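Local coordinates for quercetin 2,3-dioxygenase (Escherichia coli, PDB 1TQ5), which cleaves the flavonol quercetin with molecular oxygen in vitro, releasing carbon monoxide, although its physiological role is unknown, at residues Gly16-Trp21 against Asp46-Gly51; His22-Ala27 against Ser38-Ile43; Asn81-Pro86 against Tyr130-Phe135; Asn124-Arg129 against Lys155-Met160; Thr193-Lys198 against Gln211-His216. One frame throughout, in Å; residues are numbered along the deposited sequence.

Contact 1 of 5, residues Gly16-Trp21 against Asp46-Gly51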
# COMPACT_ATOMS: atom_id res chain seq x y z
N GLY A 16 -4.24 19.11 -10.33
CA GLY A 16 -5.42 19.05 -11.17
C GLY A 16 -5.66 17.65 -11.71
O GLY A 16 -6.63 17.00 -11.33
N TRP A 17 -4.77 17.17 -12.57
CA TRP A 17 -4.90 15.84 -13.15
C TRP A 17 -4.61 14.78 -12.09
O TRP A 17 -5.13 13.66 -12.15
CB TRP A 17 -3.92 15.66 -14.32
CG TRP A 17 -2.48 15.75 -13.92
CD1 TRP A 17 -1.76 16.89 -13.71
CD2 TRP A 17 -1.59 14.66 -13.66
NE1 TRP A 17 -0.47 16.57 -13.34
CE2 TRP A 17 -0.34 15.21 -13.30
CE3 TRP A 17 -1.73 13.26 -13.70
CZ2 TRP A 17 0.76 14.41 -12.98
CZ3 TRP A 17 -0.63 12.47 -13.39
CH2 TRP A 17 0.60 13.05 -13.03
N LEU A 18 -3.78 15.14 -11.13
CA LEU A 18 -3.42 14.25 -10.03
C LEU A 18 -3.55 14.99 -8.70
O LEU A 18 -3.09 16.13 -8.56
CB LEU A 18 -1.97 13.77 -10.19
CG LEU A 18 -1.40 13.03 -8.98
CD1 LEU A 18 -2.05 11.66 -8.85
CD2 LEU A 18 0.10 12.88 -9.14
N ASP A 19 -4.17 14.33 -7.73
CA ASP A 19 -4.34 14.86 -6.38
C ASP A 19 -3.76 13.75 -5.51
O ASP A 19 -4.31 12.66 -5.43
CB ASP A 19 -5.83 15.05 -6.07
CG ASP A 19 -6.05 15.68 -4.71
OD1 ASP A 19 -5.72 16.88 -4.55
OD2 ASP A 19 -6.55 14.99 -3.80
N SER A 20 -2.64 14.03 -4.85
CA SER A 20 -1.96 13.02 -4.06
C SER A 20 -1.69 13.34 -2.58
O SER A 20 -1.24 14.43 -2.24
CB SER A 20 -0.63 12.68 -4.77
OG SER A 20 0.06 11.61 -4.15
N TRP A 21 -1.98 12.38 -1.71
CA TRP A 21 -1.72 12.53 -0.29
C TRP A 21 -0.56 11.59 0.03
O TRP A 21 -0.63 10.39 -0.25
CB TRP A 21 -2.95 12.18 0.55
CG TRP A 21 -4.07 13.15 0.32
CD1 TRP A 21 -4.94 13.17 -0.73
CD2 TRP A 21 -4.38 14.29 1.13
NE1 TRP A 21 -5.77 14.26 -0.64
CE2 TRP A 21 -5.45 14.97 0.49
CE3 TRP A 21 -3.86 14.81 2.32
CZ2 TRP A 21 -6.01 16.14 1.02
CZ3 TRP A 21 -4.42 15.98 2.84
CH2 TRP A 21 -5.48 16.63 2.19
N ASP A 46 -3.51 8.37 -4.38
CA ASP A 46 -3.70 9.16 -5.60
C ASP A 46 -5.06 9.11 -6.27
O ASP A 46 -5.69 8.05 -6.37
CB ASP A 46 -2.66 8.77 -6.67
CG ASP A 46 -1.24 8.83 -6.17
OD1 ASP A 46 -0.94 9.68 -5.30
OD2 ASP A 46 -0.40 8.04 -6.66
N VAL A 47 -5.50 10.26 -6.75
CA VAL A 47 -6.76 10.38 -7.47
C VAL A 47 -6.40 11.02 -8.80
O VAL A 47 -5.89 12.16 -8.84
CB VAL A 47 -7.76 11.26 -6.71
CG1 VAL A 47 -8.93 11.60 -7.60
CG2 VAL A 47 -8.23 10.52 -5.46
N ILE A 48 -6.65 10.29 -9.88
CA ILE A 48 -6.31 10.74 -11.22
C ILE A 48 -7.52 11.00 -12.12
O ILE A 48 -8.44 10.19 -12.19
CB ILE A 48 -5.41 9.69 -11.91
CG1 ILE A 48 -4.13 9.52 -11.08
CG2 ILE A 48 -5.09 10.11 -13.34
CD1 ILE A 48 -3.19 8.45 -11.62
N GLU A 49 -7.47 12.13 -12.81
CA GLU A 49 -8.51 12.58 -13.73
C GLU A 49 -8.66 11.64 -14.93
O GLU A 49 -7.69 11.03 -15.37
CB GLU A 49 -8.15 13.99 -14.21
CG GLU A 49 -9.14 14.68 -15.11
CD GLU A 49 -8.51 15.89 -15.77
OE1 GLU A 49 -7.49 16.37 -15.24
OE2 GLU A 49 -9.03 16.36 -16.80
N ALA A 50 -9.87 11.54 -15.47
CA ALA A 50 -10.10 10.67 -16.62
C ALA A 50 -9.12 10.98 -17.76
O ALA A 50 -8.87 12.14 -18.08
CB ALA A 50 -11.54 10.85 -17.12
N GLY A 51 -8.56 9.92 -18.34
CA GLY A 51 -7.63 10.08 -19.45
C GLY A 51 -6.23 10.54 -19.11
O GLY A 51 -5.39 10.64 -20.00
O HOH W 1 -7.15 14.76 -9.89
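Asp19 and Val47 exchange two backbone bonds, Asp19 N to Val47 O and Val47 N to Asp19 O, each 3.0 Å, as the hydrogen-bonded pair of two antiparallel strands. Glu49 N prolongs the pairing, donating to Trp17 O over 2.9 Å, nearly straight at 169°. Val47 O has a second donor: a water gives one hydrogen to it and the other to Gly16 O, bridging the two segments where residues 16-21 turn into the strand. The flanking non-hydrogen-bonded pairs, Leu18 with Ile48 and Ser20 with Asp46, put their side chains on one face. There chi1 of Ser20 (-175°, OG anti to the backbone N) turns OG to Asp46 OD1, to which it donates; at 2.5 Å this bond between buried residues is unusually short, its exact length doubtful. Next to this polar pair, Leu18 CD1 sits 3.7 Å from both Asp46 CB and Ile48 CG1. Asp19 and Val47 project from the other face, where Asp19 OD2 takes a weak bond from Trp21 NE1. In this cupin sheet strand 40-48 lies between 18-22 and 112-119, with Asp46 and Ile48 touching Leu114 and Leu112; strand 11-14 flanks 18-22, and Phe54 of strand 53-59 touches Leu18 and Ile48.

Contact 2 of 5, residues His22-Ala27 against Ser38-Ile43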
# COMPACT_ATOMS: atom_id res chain seq x y z
N HIS A 22 0.51 12.13 0.60
CA HIS A 22 1.70 11.35 0.92
C HIS A 22 1.78 10.97 2.38
O HIS A 22 1.78 11.84 3.26
CB HIS A 22 2.96 12.14 0.58
CG HIS A 22 3.00 12.62 -0.84
ND1 HIS A 22 3.05 11.77 -1.91
CD2 HIS A 22 2.97 13.88 -1.35
CE1 HIS A 22 3.05 12.47 -3.03
NE2 HIS A 22 3.00 13.76 -2.71
N THR A 23 1.87 9.68 2.66
CA THR A 23 1.98 9.23 4.04
C THR A 23 3.39 9.50 4.58
O THR A 23 3.55 9.82 5.76
CB THR A 23 1.66 7.74 4.17
OG1 THR A 23 0.27 7.52 3.90
CG2 THR A 23 1.98 7.25 5.58
N PHE A 24 4.39 9.35 3.72
CA PHE A 24 5.79 9.56 4.09
C PHE A 24 6.44 10.57 3.16
O PHE A 24 5.93 10.86 2.08
CB PHE A 24 6.61 8.26 3.97
CG PHE A 24 6.04 7.10 4.74
CD1 PHE A 24 6.13 7.06 6.12
CD2 PHE A 24 5.40 6.06 4.08
CE1 PHE A 24 5.60 6.00 6.84
CE2 PHE A 24 4.86 5.00 4.78
CZ PHE A 24 4.96 4.97 6.17
N SER A 25 7.59 11.10 3.59
CA SER A 25 8.35 12.05 2.80
C SER A 25 8.41 11.51 1.37
O SER A 25 8.78 10.36 1.15
CB SER A 25 9.77 12.20 3.35
OG SER A 25 9.75 12.52 4.72
N PHE A 26 8.03 12.35 0.41
CA PHE A 26 8.03 11.95 -0.99
C PHE A 26 8.44 13.12 -1.87
O PHE A 26 7.94 14.23 -1.72
CB PHE A 26 6.63 11.49 -1.41
CG PHE A 26 6.59 10.81 -2.75
CD1 PHE A 26 7.04 9.51 -2.90
CD2 PHE A 26 6.10 11.48 -3.86
CE1 PHE A 26 7.01 8.88 -4.15
CE2 PHE A 26 6.06 10.86 -5.12
CZ PHE A 26 6.51 9.56 -5.25
N ALA A 27 9.36 12.87 -2.80
CA ALA A 27 9.83 13.91 -3.70
C ALA A 27 10.22 15.16 -2.93
O ALA A 27 11.19 15.15 -2.17
CB ALA A 27 8.74 14.24 -4.72
N SER A 38 10.34 1.12 8.29
CA SER A 38 11.02 -0.14 7.97
C SER A 38 11.16 -0.22 6.45
O SER A 38 11.58 0.75 5.82
CB SER A 38 10.23 -1.34 8.51
OG SER A 38 10.92 -2.56 8.26
N ALA A 39 10.80 -1.36 5.86
CA ALA A 39 10.89 -1.53 4.40
C ALA A 39 9.80 -0.75 3.65
O ALA A 39 9.86 -0.62 2.42
CB ALA A 39 10.83 -3.01 4.04
N LEU A 40 8.81 -0.25 4.38
CA LEU A 40 7.73 0.51 3.76
C LEU A 40 8.21 1.94 3.57
O LEU A 40 8.37 2.69 4.54
CB LEU A 40 6.48 0.48 4.65
CG LEU A 40 5.21 1.10 4.08
CD1 LEU A 40 4.88 0.46 2.73
CD2 LEU A 40 4.07 0.91 5.07
N ARG A 41 8.44 2.33 2.32
CA ARG A 41 8.96 3.65 2.04
C ARG A 41 7.95 4.68 1.53
O ARG A 41 8.07 5.86 1.82
CB ARG A 41 10.11 3.54 1.03
CG ARG A 41 11.32 2.74 1.53
CD ARG A 41 11.81 3.28 2.87
NE ARG A 41 13.09 2.71 3.27
CZ ARG A 41 14.24 2.94 2.65
NH1 ARG A 41 14.29 3.74 1.59
NH2 ARG A 41 15.36 2.37 3.09
N VAL A 42 6.96 4.22 0.77
CA VAL A 42 5.97 5.13 0.20
C VAL A 42 4.53 4.61 0.22
O VAL A 42 4.27 3.43 -0.01
CB VAL A 42 6.32 5.44 -1.28
CG1 VAL A 42 5.34 6.44 -1.86
CG2 VAL A 42 7.75 5.97 -1.39
N ILE A 43 3.60 5.51 0.54
CA ILE A 43 2.17 5.22 0.52
C ILE A 43 1.53 6.49 -0.00
O ILE A 43 1.36 7.48 0.74
CB ILE A 43 1.54 4.91 1.90
CG1 ILE A 43 1.88 3.49 2.34
CG2 ILE A 43 0.01 5.00 1.80
CD1 ILE A 43 3.31 3.28 2.63
O HOH W 2 -1.44 8.25 1.96
O HOH W 3 4.38 8.40 1.00
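Phe24 crosses Leu40 at about a right angle, its CE2 lying 4.0 Å from Leu40 CG. Thr23 CG2 covers one face over the ring centre, 3.7 Å above the plane; Leu40 O lies above the opposite face toward the rim. An alanine in place of Phe24 would probably open a gap beside Leu40 and under Thr23 CG2. Strand 40-48 carries a classic beta bulge here, Arg41 and Val42 both facing Trp118 of the next strand in the cupin sheet. Phe26 has CG anti to its backbone N (chi1 -169°), which directs the ring to Val42; the two side chains meet at about a right angle, Phe26 CD1 3.7 Å from Val42 CG1. Thr23 and Ile43 pass each other at a slant, Thr23 OG1 3.3 Å from Ile43 CG2, while Thr23 N donates to Ile43 O over 3.0 Å. One water accepts from both Phe24 N and Ile43 N; another bonds Thr23 OG1 and donates to Ile43 O.

Contact 3 of 5, residues Asn81-Pro86 against Tyr130-Phe135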
# COMPACT_ATOMS: atom_id res chain seq x y z
N ASN A 81 4.65 -5.71 -21.22
CA ASN A 81 3.58 -5.70 -20.23
C ASN A 81 2.55 -4.58 -20.36
O ASN A 81 2.83 -3.41 -20.10
CB ASN A 81 4.19 -5.68 -18.83
CG ASN A 81 5.03 -6.92 -18.54
OD1 ASN A 81 5.79 -6.96 -17.57
ND2 ASN A 81 4.89 -7.94 -19.38
N LYS A 82 1.35 -4.98 -20.77
CA LYS A 82 0.21 -4.09 -20.92
C LYS A 82 -0.86 -4.76 -20.07
O LYS A 82 -1.08 -5.97 -20.20
CB LYS A 82 -0.25 -4.05 -22.38
CG LYS A 82 0.77 -3.49 -23.36
CD LYS A 82 0.76 -1.97 -23.37
CE LYS A 82 -0.58 -1.45 -23.87
NZ LYS A 82 -0.62 0.04 -23.91
N GLU A 83 -1.52 -4.00 -19.19
CA GLU A 83 -2.54 -4.58 -18.32
C GLU A 83 -3.52 -3.55 -17.74
O GLU A 83 -3.14 -2.42 -17.44
CB GLU A 83 -1.86 -5.32 -17.17
CG GLU A 83 -2.81 -5.91 -16.14
CD GLU A 83 -3.26 -7.32 -16.49
OE1 GLU A 83 -4.42 -7.66 -16.20
OE2 GLU A 83 -2.44 -8.08 -17.05
N GLN A 84 -4.78 -3.94 -17.59
CA GLN A 84 -5.79 -3.06 -17.00
C GLN A 84 -6.21 -3.64 -15.65
O GLN A 84 -6.66 -4.79 -15.56
CB GLN A 84 -7.00 -2.92 -17.92
CG GLN A 84 -6.70 -2.10 -19.17
CD GLN A 84 -7.93 -1.43 -19.74
OE1 GLN A 84 -7.84 -0.68 -20.72
NE2 GLN A 84 -9.09 -1.69 -19.15
N VAL A 85 -6.06 -2.84 -14.60
CA VAL A 85 -6.38 -3.25 -13.24
C VAL A 85 -7.60 -2.51 -12.71
O VAL A 85 -7.53 -1.31 -12.44
CB VAL A 85 -5.16 -2.99 -12.31
CG1 VAL A 85 -5.43 -3.54 -10.92
CG2 VAL A 85 -3.92 -3.64 -12.91
N PRO A 86 -8.73 -3.22 -12.56
CA PRO A 86 -9.96 -2.58 -12.06
C PRO A 86 -9.94 -2.42 -10.55
O PRO A 86 -9.07 -2.95 -9.87
CB PRO A 86 -11.04 -3.54 -12.52
CG PRO A 86 -10.37 -4.87 -12.33
CD PRO A 86 -8.98 -4.63 -12.90
N TYR A 130 6.86 -8.37 -13.49
CA TYR A 130 5.55 -7.76 -13.34
C TYR A 130 4.48 -8.81 -13.15
O TYR A 130 4.30 -9.70 -13.98
CB TYR A 130 5.19 -6.92 -14.57
CG TYR A 130 3.79 -6.36 -14.47
CD1 TYR A 130 3.49 -5.35 -13.56
CD2 TYR A 130 2.75 -6.90 -15.24
CE1 TYR A 130 2.19 -4.88 -13.41
CE2 TYR A 130 1.44 -6.44 -15.09
CZ TYR A 130 1.17 -5.43 -14.17
OH TYR A 130 -0.12 -4.98 -14.00
N GLU A 131 3.75 -8.70 -12.04
CA GLU A 131 2.69 -9.63 -11.75
C GLU A 131 1.41 -8.93 -11.35
O GLU A 131 1.42 -7.82 -10.80
CB GLU A 131 3.12 -10.60 -10.64
CG GLU A 131 4.23 -11.54 -11.06
CD GLU A 131 4.47 -12.64 -10.05
OE1 GLU A 131 3.56 -13.46 -9.84
OE2 GLU A 131 5.57 -12.66 -9.45
N GLN A 132 0.29 -9.57 -11.64
CA GLN A 132 -1.01 -9.03 -11.32
C GLN A 132 -1.86 -10.21 -10.90
O GLN A 132 -1.69 -11.31 -11.44
CB GLN A 132 -1.61 -8.36 -12.57
CG GLN A 132 -2.78 -7.43 -12.31
CD GLN A 132 -4.09 -8.16 -12.06
OE1 GLN A 132 -4.50 -9.01 -12.85
NE2 GLN A 132 -4.77 -7.81 -10.97
N ARG A 133 -2.74 -10.01 -9.93
CA ARG A 133 -3.59 -11.10 -9.47
C ARG A 133 -4.98 -10.65 -9.06
O ARG A 133 -5.16 -9.55 -8.51
CB ARG A 133 -2.94 -11.83 -8.29
CG ARG A 133 -3.79 -12.97 -7.72
CD ARG A 133 -2.92 -14.03 -7.07
NE ARG A 133 -3.66 -15.25 -6.76
CZ ARG A 133 -3.08 -16.41 -6.44
NH1 ARG A 133 -1.75 -16.50 -6.39
NH2 ARG A 133 -3.81 -17.47 -6.15
N ARG A 134 -5.96 -11.49 -9.34
CA ARG A 134 -7.33 -11.22 -8.97
C ARG A 134 -7.72 -12.19 -7.87
O ARG A 134 -7.90 -13.39 -8.12
CB ARG A 134 -8.28 -11.40 -10.15
CG ARG A 134 -9.73 -11.30 -9.76
CD ARG A 134 -10.63 -11.17 -10.96
NE ARG A 134 -12.02 -11.05 -10.55
CZ ARG A 134 -12.95 -10.46 -11.28
NH1 ARG A 134 -12.63 -9.93 -12.46
NH2 ARG A 134 -14.20 -10.40 -10.84
N PHE A 135 -7.82 -11.66 -6.66
CA PHE A 135 -8.18 -12.45 -5.48
C PHE A 135 -9.70 -12.55 -5.40
O PHE A 135 -10.41 -11.68 -5.90
CB PHE A 135 -7.65 -11.78 -4.21
CG PHE A 135 -6.15 -11.63 -4.18
CD1 PHE A 135 -5.35 -12.69 -3.75
CD2 PHE A 135 -5.55 -10.45 -4.57
CE1 PHE A 135 -3.96 -12.56 -3.72
CE2 PHE A 135 -4.16 -10.32 -4.55
CZ PHE A 135 -3.37 -11.37 -4.13
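Tyr130 and Gln132 face Glu83 and Val85 across the two sheets of the N-terminal cupin barrel: strand 129-133 ends one sheet, strand 82-86 ends the other. The strand axes stay 9.2 Å apart at their closest and run at 35° to each other, so side chains make the whole contact. In the apolar part the buried Val85 and Gln132 reach tip to tip, Val85 CG2 4.0 Å from Gln132 CG. Glu83 adds its aliphatic stem. Its CG, anti to the backbone N (chi1 177°), is turned to within 3.6 Å of Tyr130 OH; CB lies equally close to that oxygen, and the two side chains cross at a slant. Asn81 slides past Tyr130 in the opposite direction. The polar ends are held by strand 90-94: Tyr130 OH bonds Gln91 OE1 and Gln132 NE2 bonds Phe90 O, while the Tyr130 ring stacks on His75 of strand 72-77. Tyr130 also lies near the metal-binding His101, about 7 Å away between side chains. Glu83 OE1 and Gln132 OE1 stand 3.6 Å apart, with the carboxylate and amide planes turned 33° from each other.

Contact 4 of 5, residues Asn124-Arg129 against Lys155-Met160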
# COMPACT_ATOMS: atom_id res chain seq x y z
N ASN A 124 19.04 -6.31 -3.79
CA ASN A 124 19.16 -5.31 -4.85
C ASN A 124 19.69 -5.91 -6.15
O ASN A 124 20.32 -6.96 -6.15
CB ASN A 124 20.10 -4.18 -4.42
CG ASN A 124 19.61 -3.47 -3.17
OD1 ASN A 124 18.49 -2.95 -3.14
ND2 ASN A 124 20.45 -3.44 -2.14
N GLY A 125 19.41 -5.23 -7.26
CA GLY A 125 19.86 -5.69 -8.56
C GLY A 125 19.21 -6.97 -9.04
O GLY A 125 19.82 -7.74 -9.78
N ILE A 126 17.96 -7.20 -8.64
CA ILE A 126 17.25 -8.40 -9.07
C ILE A 126 16.77 -8.21 -10.50
O ILE A 126 17.01 -7.17 -11.11
CB ILE A 126 16.01 -8.68 -8.20
CG1 ILE A 126 14.90 -7.68 -8.55
CG2 ILE A 126 16.37 -8.57 -6.73
CD1 ILE A 126 13.51 -8.28 -8.49
N THR A 127 16.09 -9.22 -11.03
CA THR A 127 15.58 -9.17 -12.39
C THR A 127 14.16 -8.60 -12.44
O THR A 127 13.27 -9.05 -11.72
CB THR A 127 15.60 -10.57 -13.03
OG1 THR A 127 14.94 -10.53 -14.30
CG2 THR A 127 14.92 -11.57 -12.12
N PRO A 128 13.93 -7.61 -13.31
CA PRO A 128 12.62 -6.96 -13.48
C PRO A 128 11.49 -7.96 -13.69
O PRO A 128 11.61 -8.89 -14.49
CB PRO A 128 12.84 -6.08 -14.71
CG PRO A 128 14.28 -5.69 -14.58
CD PRO A 128 14.93 -7.01 -14.21
N ARG A 129 10.38 -7.76 -12.99
CA ARG A 129 9.23 -8.64 -13.11
C ARG A 129 7.93 -7.89 -12.87
O ARG A 129 7.89 -6.90 -12.15
CB ARG A 129 9.34 -9.79 -12.11
CG ARG A 129 9.40 -9.32 -10.67
CD ARG A 129 8.21 -9.82 -9.87
NE ARG A 129 8.17 -9.17 -8.56
CZ ARG A 129 7.36 -9.53 -7.57
NH1 ARG A 129 6.51 -10.53 -7.72
NH2 ARG A 129 7.40 -8.87 -6.42
N LYS A 155 4.32 -12.70 -4.83
CA LYS A 155 5.65 -12.65 -4.25
C LYS A 155 6.19 -11.24 -4.14
O LYS A 155 5.95 -10.39 -5.00
CB LYS A 155 6.64 -13.49 -5.07
CG LYS A 155 8.07 -13.40 -4.54
CD LYS A 155 8.96 -14.52 -5.05
CE LYS A 155 8.59 -15.85 -4.41
NZ LYS A 155 9.45 -16.97 -4.90
N VAL A 156 6.90 -10.98 -3.05
CA VAL A 156 7.51 -9.68 -2.82
C VAL A 156 8.94 -10.00 -2.40
O VAL A 156 9.16 -10.90 -1.59
CB VAL A 156 6.76 -8.87 -1.72
CG1 VAL A 156 6.88 -9.56 -0.37
CG2 VAL A 156 7.30 -7.45 -1.65
N HIS A 157 9.91 -9.29 -2.97
CA HIS A 157 11.32 -9.51 -2.66
C HIS A 157 11.74 -8.77 -1.39
O HIS A 157 12.63 -7.93 -1.41
CB HIS A 157 12.18 -9.06 -3.83
CG HIS A 157 11.95 -9.85 -5.08
ND1 HIS A 157 12.29 -11.19 -5.19
CD2 HIS A 157 11.41 -9.51 -6.27
CE1 HIS A 157 11.96 -11.63 -6.39
NE2 HIS A 157 11.42 -10.63 -7.07
N GLN A 158 11.09 -9.11 -0.28
CA GLN A 158 11.38 -8.49 1.00
C GLN A 158 10.75 -9.36 2.08
O GLN A 158 9.70 -9.97 1.86
CB GLN A 158 10.81 -7.07 1.01
CG GLN A 158 11.00 -6.28 2.30
CD GLN A 158 12.42 -6.35 2.85
OE1 GLN A 158 12.77 -7.30 3.55
NE2 GLN A 158 13.23 -5.36 2.52
N ASP A 159 11.40 -9.44 3.23
CA ASP A 159 10.89 -10.23 4.34
C ASP A 159 9.67 -9.53 4.93
O ASP A 159 9.72 -9.03 6.06
CB ASP A 159 11.97 -10.38 5.42
CG ASP A 159 11.52 -11.26 6.58
OD1 ASP A 159 12.09 -11.13 7.68
OD2 ASP A 159 10.60 -12.08 6.38
N MSE A 160 8.59 -9.48 4.17
CA MSE A 160 7.38 -8.81 4.66
C MSE A 160 6.10 -9.45 4.13
O MSE A 160 6.08 -10.05 3.06
CB MSE A 160 7.40 -7.33 4.26
CG MSE A 160 7.11 -7.05 2.78
SE MSE A 160 5.34 -7.07 2.36
CE MSE A 160 4.87 -5.41 2.90
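The Arg129 guanidinium has His157 NE2 over one face and Lys155 O at its edge, in plane. The histidine ring is turned 70° from the guanidinium and approaches tip to tip, with Arg129 NE 3.9 Å from His157 NE2. At the edge Arg129 grips a single oxygen end-on, NH1 reaching Lys155 O at 2.8 Å and NH2 at 2.5 Å, a length too short to be taken as exact. Both donors come from the same face of that carbonyl, above its plane. Glu63 and Glu131 form salt bridges with NH2 and NH1, and Ser94 OG bonds NE, which fixes the rotation of the group and probably balances its charge. Ile126 CD1 lies close against His157 CD2. His157 is the centre of an inverse gamma turn, and its backbone N also bonds Glu63. Here the loop leading into strand 129-133 meets a loop of the C-terminal cupin, at the junction of the two face-to-face domains characteristic of the pirin bicupin.

Contact 5 of 5, residues Thr193-Lys198 against Gln211-His216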
# COMPACT_ATOMS: atom_id res chain seq x y z
N THR A 193 -10.61 0.42 15.76
CA THR A 193 -9.90 0.71 16.99
C THR A 193 -8.81 -0.34 17.03
O THR A 193 -9.09 -1.53 16.94
CB THR A 193 -10.82 0.57 18.24
OG1 THR A 193 -11.75 1.66 18.28
CG2 THR A 193 -10.00 0.60 19.52
N ILE A 194 -7.56 0.10 17.15
CA ILE A 194 -6.42 -0.81 17.16
C ILE A 194 -5.53 -0.56 18.38
O ILE A 194 -4.92 0.50 18.52
CB ILE A 194 -5.61 -0.64 15.85
CG1 ILE A 194 -6.50 -1.02 14.66
CG2 ILE A 194 -4.35 -1.48 15.89
CD1 ILE A 194 -5.92 -0.69 13.30
N ASN A 195 -5.46 -1.55 19.27
CA ASN A 195 -4.65 -1.43 20.48
C ASN A 195 -4.99 -0.13 21.20
O ASN A 195 -4.10 0.63 21.60
CB ASN A 195 -3.16 -1.47 20.12
CG ASN A 195 -2.69 -2.86 19.73
OD1 ASN A 195 -3.29 -3.52 18.89
ND2 ASN A 195 -1.60 -3.31 20.35
N GLY A 196 -6.29 0.13 21.34
CA GLY A 196 -6.76 1.32 22.04
C GLY A 196 -6.70 2.64 21.30
O GLY A 196 -6.91 3.69 21.90
N VAL A 197 -6.43 2.60 20.00
CA VAL A 197 -6.33 3.82 19.20
C VAL A 197 -7.36 3.82 18.08
O VAL A 197 -7.38 2.91 17.26
CB VAL A 197 -4.91 3.98 18.60
CG1 VAL A 197 -4.80 5.28 17.80
CG2 VAL A 197 -3.88 3.96 19.73
N LYS A 198 -8.21 4.83 18.04
CA LYS A 198 -9.22 4.90 16.99
C LYS A 198 -8.62 5.45 15.70
O LYS A 198 -7.81 6.38 15.73
CB LYS A 198 -10.41 5.77 17.44
CG LYS A 198 -11.49 5.94 16.38
CD LYS A 198 -12.81 6.43 16.97
CE LYS A 198 -13.54 5.32 17.72
NZ LYS A 198 -14.87 5.75 18.27
N GLN A 211 3.51 -7.49 20.77
CA GLN A 211 3.47 -8.89 20.34
C GLN A 211 2.13 -9.29 19.74
O GLN A 211 2.00 -10.38 19.19
CB GLN A 211 3.81 -9.80 21.53
CG GLN A 211 2.92 -9.61 22.75
CD GLN A 211 3.40 -10.40 23.95
OE1 GLN A 211 3.53 -11.63 23.89
NE2 GLN A 211 3.67 -9.70 25.05
N ALA A 212 1.14 -8.41 19.84
CA ALA A 212 -0.18 -8.70 19.29
C ALA A 212 -0.92 -7.45 18.85
O ALA A 212 -0.88 -6.41 19.51
CB ALA A 212 -1.01 -9.46 20.33
N ILE A 213 -1.61 -7.55 17.72
CA ILE A 213 -2.38 -6.43 17.19
C ILE A 213 -3.85 -6.80 17.36
O ILE A 213 -4.31 -7.79 16.80
CB ILE A 213 -2.09 -6.20 15.69
CG1 ILE A 213 -0.62 -5.83 15.49
CG2 ILE A 213 -3.00 -5.12 15.14
CD1 ILE A 213 -0.19 -4.55 16.16
N SER A 214 -4.57 -6.01 18.16
CA SER A 214 -5.99 -6.24 18.40
C SER A 214 -6.76 -5.23 17.59
O SER A 214 -6.54 -4.03 17.70
CB SER A 214 -6.33 -6.08 19.88
OG SER A 214 -5.66 -7.04 20.68
N ILE A 215 -7.69 -5.72 16.78
CA ILE A 215 -8.47 -4.84 15.94
C ILE A 215 -9.96 -5.04 16.17
O ILE A 215 -10.46 -6.16 16.21
CB ILE A 215 -8.12 -5.11 14.46
CG1 ILE A 215 -8.79 -4.07 13.56
CG2 ILE A 215 -8.55 -6.51 14.07
CD1 ILE A 215 -8.37 -4.21 12.09
N HIS A 216 -10.67 -3.92 16.35
CA HIS A 216 -12.11 -3.94 16.54
C HIS A 216 -12.72 -2.98 15.52
O HIS A 216 -12.28 -1.84 15.40
CB HIS A 216 -12.47 -3.50 17.96
CG HIS A 216 -13.94 -3.40 18.21
ND1 HIS A 216 -14.69 -2.31 17.80
CD2 HIS A 216 -14.82 -4.27 18.77
CE1 HIS A 216 -15.96 -2.52 18.10
NE2 HIS A 216 -16.06 -3.70 18.69
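Thr193 N donates to His216 O at 2.8 Å, and His216 N returns a bond to Thr193 O at 2.9 Å, making a hydrogen-bonded antiparallel pair. Further along, Asn195 N donates to Ser214 O at 3.1 Å. Asn195 CG, anti to its own carbonyl carbon (chi1 -73°), is turned to bring the amide toward strand 213-217: Ser214 N donates to Asn195 OD1 at 2.9 Å, and Asn195 ND2 donates to Ala212 O at 3.3 Å, nearly straight at 168°. The side chain thus carries on the strand pairing where the backbone turns away; an alanine here would probably leave Ser214 N and Ala212 O without these mates and the end of the pair looser. Ile194 and Ile215 lie side by side, pointing the same way, their CG1 atoms 4.0 Å apart, and Ile194 CG2 also meets Ile213 CG2. Ile194 and Ile213 pack against Ile185 and Ile207. Residues Ile194 to Val197 form a type I' turn that closes the two-residue beta hairpin between strands 191-194 and 197-200 in the smaller sheet of the C-terminal cupin.

Contacts 1 and 2 share strand 40-48, contact 2 nested inside the loop that contact 1 closes, with centres 18 Å apart. Contact 3 reaches the far edge of the same sheet and joins it to the sheet opposite; its segment 130-135 continues directly from 124-129 of contact 4. Contacts 2 and 4 touch through Ala39 CB and Gln158 NE2, 3.7 Å apart. Contact 5 lies wholly in the C-terminal cupin, its nearest atoms about 13 Å or more from the others. Contacts 1 to 3 lie near the metal site of the N-terminal cupin: side chain to side chain, Ile48 is about 6 Å from Glu103, a probable ligand, and Phe26 about 7 Å from His59.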